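Local coordinates for type III CBASS phage resistance system CD-NTase-associated protein Cap8 (PDB 6P8P) that is a bacterial HORMA domain protein that is thought to regulate a cGAS-like nucleotidyltransferase (CD-NTase) in defence against bacteriophages, at residues A[3-14]-A[69-80]. The protein carries 2 engineered substitutions. Numbering follows the deposited sequence.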
loop_
_atom_site.group_PDB
_atom_site.type_symbol
_atom_site.label_atom_id
_atom_site.label_comp_id
_atom_site.label_asym_id
_atom_site.label_seq_id
_atom_site.Cartn_x
_atom_site.Cartn_y
_atom_site.Cartn_z
ATOM N N THR A 3 -5.804 23.600 20.172
ATOM C CA THR A 3 -5.846 22.369 20.961
ATOM C C THR A 3 -5.275 21.200 20.158
ATOM O O THR A 3 -5.606 21.011 18.985
ATOM C CB THR A 3 -7.276 22.014 21.403
ATOM O OG1 THR A 3 -7.769 23.021 22.287
ATOM C CG2 THR A 3 -7.315 20.661 22.110
ATOM N N VAL A 4 -4.404 20.431 20.805
ATOM C CA VAL A 4 -3.788 19.248 20.203
ATOM C C VAL A 4 -3.910 18.118 21.215
ATOM O O VAL A 4 -3.622 18.311 22.397
ATOM C CB VAL A 4 -2.310 19.472 19.820
ATOM C CG1 VAL A 4 -1.750 18.215 19.144
ATOM C CG2 VAL A 4 -2.174 20.680 18.923
ATOM N N VAL A 5 -4.351 16.946 20.762
ATOM C CA VAL A 5 -4.442 15.766 21.610
ATOM C C VAL A 5 -3.692 14.655 20.895
ATOM O O VAL A 5 -3.494 14.695 19.682
ATOM C CB VAL A 5 -5.888 15.339 21.895
ATOM C CG1 VAL A 5 -6.669 16.521 22.429
ATOM C CG2 VAL A 5 -6.531 14.800 20.659
ATOM N N SER A 6 -3.265 13.664 21.659
ATOM C CA SER A 6 -2.512 12.567 21.053
ATOM C C SER A 6 -3.109 11.229 21.458
ATOM O O SER A 6 -3.771 11.094 22.499
ATOM C CB SER A 6 -1.031 12.629 21.416
ATOM O OG SER A 6 -0.760 11.930 22.597
ATOM N N ARG A 7 -2.886 10.242 20.601
ATOM C CA ARG A 7 -3.312 8.877 20.851
ATOM C C ARG A 7 -2.165 7.976 20.415
ATOM O O ARG A 7 -1.296 8.385 19.641
ATOM C CB ARG A 7 -4.605 8.570 20.117
ATOM C CG ARG A 7 -5.853 9.314 20.633
ATOM C CD ARG A 7 -6.258 8.838 22.008
ATOM N NE ARG A 7 -7.534 9.381 22.476
ATOM C CZ ARG A 7 -7.672 10.542 23.103
ATOM N NH1 ARG A 7 -6.622 11.321 23.311
ATOM N NH2 ARG A 7 -8.877 10.934 23.502
ATOM N N THR A 8 -2.136 6.771 20.975
ATOM C CA THR A 8 -1.072 5.815 20.717
ATOM C C THR A 8 -1.717 4.445 20.602
ATOM O O THR A 8 -2.271 3.927 21.573
ATOM C CB THR A 8 -0.000 5.834 21.806
ATOM O OG1 THR A 8 0.615 7.127 21.842
ATOM C CG2 THR A 8 1.039 4.792 21.519
ATOM N N PHE A 9 -1.635 3.864 19.416
ATOM C CA PHE A 9 -2.251 2.574 19.146
ATOM C C PHE A 9 -1.231 1.450 19.144
ATOM O O PHE A 9 -0.134 1.593 18.601
ATOM C CB PHE A 9 -2.961 2.599 17.793
ATOM C CG PHE A 9 -4.325 3.166 17.860
ATOM C CD1 PHE A 9 -4.514 4.544 18.001
ATOM C CD2 PHE A 9 -5.426 2.350 17.868
ATOM C CE1 PHE A 9 -5.785 5.064 18.092
ATOM C CE2 PHE A 9 -6.706 2.868 17.973
ATOM C CZ PHE A 9 -6.883 4.218 18.078
ATOM N N ARG A 10 -1.631 0.313 19.707
ATOM C CA ARG A 10 -0.824 -0.908 19.675
ATOM C C ARG A 10 -0.885 -1.538 18.281
ATOM O O ARG A 10 -1.954 -1.957 17.819
ATOM C CB ARG A 10 -1.325 -1.888 20.730
ATOM C CG ARG A 10 -1.409 -1.248 22.133
ATOM C CD ARG A 10 -2.230 -2.113 23.093
ATOM N NE ARG A 10 -1.557 -3.364 23.403
ATOM C CZ ARG A 10 -2.100 -4.339 24.124
ATOM N NH1 ARG A 10 -3.332 -4.206 24.573
ATOM N NH2 ARG A 10 -1.421 -5.450 24.371
ATOM N N SER A 11 0.264 -1.625 17.624
ATOM C CA SER A 11 0.309 -2.179 16.272
ATOM C C SER A 11 1.021 -3.526 16.314
ATOM O O SER A 11 0.832 -4.286 17.266
ATOM C CB SER A 11 0.972 -1.185 15.321
ATOM O OG SER A 11 0.862 -1.625 13.981
ATOM N N SER A 12 1.821 -3.825 15.304
ATOM C CA SER A 12 2.379 -5.162 15.167
ATOM C C SER A 12 3.348 -5.444 16.311
ATOM O O SER A 12 4.182 -4.594 16.626
ATOM C CB SER A 12 3.119 -5.287 13.828
ATOM O OG SER A 12 3.574 -6.609 13.670
ATOM N N PRO A 13 3.297 -6.638 16.925
ATOM C CA PRO A 13 2.507 -7.821 16.575
ATOM C C PRO A 13 1.192 -8.003 17.303
ATOM O O PRO A 13 0.646 -9.096 17.266
ATOM C CB PRO A 13 3.459 -8.974 16.965
ATOM C CG PRO A 13 4.108 -8.443 18.230
ATOM C CD PRO A 13 4.316 -6.959 17.951
ATOM N N HIS A 14 0.689 -6.968 17.964
ATOM C CA HIS A 14 -0.595 -7.066 18.626
ATOM C C HIS A 14 -1.748 -6.960 17.641
ATOM O O HIS A 14 -2.754 -7.673 17.787
ATOM C CB HIS A 14 -0.707 -5.971 19.680
ATOM C CG HIS A 14 -1.980 -6.004 20.456
ATOM N ND1 HIS A 14 -2.253 -6.974 21.397
ATOM C CD2 HIS A 14 -3.035 -5.156 20.467
ATOM C CE1 HIS A 14 -3.432 -6.721 21.944
ATOM N NE2 HIS A 14 -3.922 -5.621 21.402
ATOM N N ARG A 69 -6.478 19.340 16.715
ATOM C CA ARG A 69 -5.576 18.475 15.966
ATOM C C ARG A 69 -5.341 17.199 16.747
ATOM O O ARG A 69 -5.289 17.223 17.981
ATOM C CB ARG A 69 -4.259 19.215 15.735
ATOM C CG ARG A 69 -3.115 18.394 15.260
ATOM C CD ARG A 69 -1.897 19.283 14.991
ATOM N NE ARG A 69 -2.226 20.361 14.071
ATOM C CZ ARG A 69 -1.330 21.070 13.395
ATOM N NH1 ARG A 69 -0.036 20.812 13.536
ATOM N NH2 ARG A 69 -1.730 22.036 12.575
ATOM N N THR A 70 -5.250 16.074 16.030
ATOM C CA THR A 70 -5.033 14.771 16.650
ATOM C C THR A 70 -3.722 14.214 16.125
ATOM O O THR A 70 -3.553 14.071 14.905
ATOM C CB THR A 70 -6.171 13.794 16.338
ATOM O OG1 THR A 70 -7.416 14.376 16.695
ATOM C CG2 THR A 70 -5.985 12.474 17.091
ATOM N N ARG A 71 -2.825 13.854 17.036
ATOM C CA ARG A 71 -1.577 13.177 16.709
ATOM C C ARG A 71 -1.701 11.707 17.088
ATOM O O ARG A 71 -2.014 11.391 18.245
ATOM C CB ARG A 71 -0.410 13.818 17.472
ATOM C CG ARG A 71 -0.038 15.183 16.974
ATOM C CD ARG A 71 1.035 15.846 17.862
ATOM N NE ARG A 71 1.463 17.115 17.289
ATOM C CZ ARG A 71 2.288 17.966 17.889
ATOM N NH1 ARG A 71 2.776 17.682 19.088
ATOM N NH2 ARG A 71 2.617 19.101 17.292
ATOM N N ILE A 72 -1.452 10.803 16.133
ATOM C CA ILE A 72 -1.599 9.379 16.417
ATOM C C ILE A 72 -0.267 8.690 16.207
ATOM O O ILE A 72 0.264 8.685 15.094
ATOM C CB ILE A 72 -2.686 8.719 15.552
ATOM C CG1 ILE A 72 -3.995 9.476 15.690
ATOM C CG2 ILE A 72 -2.848 7.268 15.955
ATOM C CD1 ILE A 72 -5.028 9.167 14.669
ATOM N N TYR A 73 0.245 8.084 17.265
ATOM C CA TYR A 73 1.437 7.265 17.225
ATOM C C TYR A 73 1.058 5.792 17.255
ATOM O O TYR A 73 -0.029 5.414 17.677
ATOM C CB TYR A 73 2.348 7.555 18.405
ATOM C CG TYR A 73 2.979 8.928 18.373
ATOM C CD1 TYR A 73 2.355 10.016 18.961
ATOM C CD2 TYR A 73 4.203 9.128 17.745
ATOM C CE1 TYR A 73 2.956 11.284 18.933
ATOM C CE2 TYR A 73 4.807 10.362 17.720
ATOM C CZ TYR A 73 4.175 11.437 18.300
ATOM O OH TYR A 73 4.804 12.662 18.267
ATOM N N CYS A 74 1.972 4.961 16.797
ATOM C CA CYS A 74 1.812 3.517 16.881
ATOM C C CYS A 74 2.954 2.914 17.677
ATOM O O CYS A 74 4.086 3.366 17.552
ATOM C CB CYS A 74 1.808 2.861 15.482
ATOM S SG CYS A 74 0.310 3.233 14.541
ATOM N N LEU A 75 2.642 1.888 18.464
ATOM C CA LEU A 75 3.603 1.096 19.215
ATOM C C LEU A 75 3.854 -0.225 18.502
ATOM O O LEU A 75 2.927 -0.820 17.943
ATOM C CB LEU A 75 3.064 0.818 20.612
ATOM C CG LEU A 75 2.813 2.025 21.499
ATOM C CD1 LEU A 75 2.003 1.567 22.690
ATOM C CD2 LEU A 75 4.125 2.637 21.918
ATOM N N PHE A 76 5.095 -0.712 18.573
ATOM C CA PHE A 76 5.485 -1.928 17.896
ATOM C C PHE A 76 6.261 -2.822 18.851
ATOM O O PHE A 76 6.718 -2.390 19.917
ATOM C CB PHE A 76 6.330 -1.605 16.645
ATOM C CG PHE A 76 5.588 -0.777 15.648
ATOM C CD1 PHE A 76 4.769 -1.374 14.705
ATOM C CD2 PHE A 76 5.694 0.591 15.664
ATOM C CE1 PHE A 76 4.046 -0.597 13.812
ATOM C CE2 PHE A 76 4.991 1.372 14.760
ATOM C CZ PHE A 76 4.155 0.761 13.823
ATOM N N ASP A 77 6.347 -4.089 18.465
ATOM C CA ASP A 77 7.214 -5.079 19.118
ATOM C C ASP A 77 6.818 -5.158 20.589
ATOM O O ASP A 77 5.615 -5.242 20.881
ATOM C CB ASP A 77 8.660 -4.687 18.845
ATOM C CG ASP A 77 8.941 -4.516 17.371
ATOM O OD1 ASP A 77 8.448 -5.360 16.589
ATOM O OD2 ASP A 77 9.636 -3.543 16.996
ATOM N N GLU A 78 7.767 -5.169 21.525
ATOM C CA GLU A 78 7.417 -5.389 22.927
ATOM C C GLU A 78 6.481 -4.309 23.450
ATOM O O GLU A 78 5.614 -4.585 24.292
ATOM C CB GLU A 78 8.699 -5.456 23.762
ATOM C CG GLU A 78 9.578 -6.661 23.412
ATOM C CD GLU A 78 10.932 -6.660 24.114
ATOM O OE1 GLU A 78 11.298 -5.638 24.732
ATOM O OE2 GLU A 78 11.633 -7.693 24.045
ATOM N N ASP A 79 6.639 -3.073 22.969
ATOM C CA ASP A 79 5.752 -1.998 23.406
ATOM C C ASP A 79 4.303 -2.291 23.026
ATOM O O ASP A 79 3.375 -1.968 23.778
ATOM C CB ASP A 79 6.192 -0.664 22.805
ATOM C CG ASP A 79 7.533 -0.203 23.327
ATOM O OD1 ASP A 79 7.823 -0.452 24.512
ATOM O OD2 ASP A 79 8.295 0.415 22.557
ATOM N N ALA A 80 4.088 -2.877 21.853
ATOM C CA ALA A 80 2.733 -3.219 21.439
ATOM C C ALA A 80 2.188 -4.384 22.248
ATOM O O ALA A 80 1.007 -4.394 22.614
ATOM C CB ALA A 80 2.710 -3.555 19.947
HETATM O O HOH W 1 6.349 -5.670 14.787
#
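Arg-10 bends at its third torsion (chi3 68°), which swings NE and NH2 round so that both point at one acceptor, the carbonyl oxygen of Ala-80. NE to Ala-80 O is the shorter bond at 2.9 Å, and the oxygen sits at the guanidinium edge, in its plane. One face of the guanidinium is taken by the ring of His-14, whose CE1 lies 3.3 Å above the plane and off toward the rim; edge and face together limit its rotation, and NH2 has a further weak bond to Ile-81 O. Two residues earlier on the same sheet face, with OG1 of Thr-8 beside the backbone N (chi1 -62°), CG2 is left anti to that N and pushes into Leu-75 at about a right angle, a tight 3.3 Å from CG2 to Leu-75 CG. Behind these side chains run two parallel strands, 4-10 and 69-75, at one margin of the mixed sheet of this HORMA domain, with 4-10 outermost within the chain. Backbone hydrogen bonds such as Tyr-73 N to Arg-7 O, 2.8 Å, join them. On the sheet face that carries Val-5, Arg-7 and Phe-9, CD1 of Phe-9 meets CG2 of Ile-72 at 3.8 Å, and helix 17-29 packs on both residues. Beyond the strands, Ser-11 brings OG to 3.4 Å from Phe-76 CE1 while that hydroxyl is hydrogen-bonded to Thr-20 OG1. O of Ser-12, just before the cis peptide to Pro-13, takes the N-H of Asp-77 on a lone pair, 2.9 Å from N to O. A water donates to Asp-77 OD1 and, weakly, to Ser-12 O.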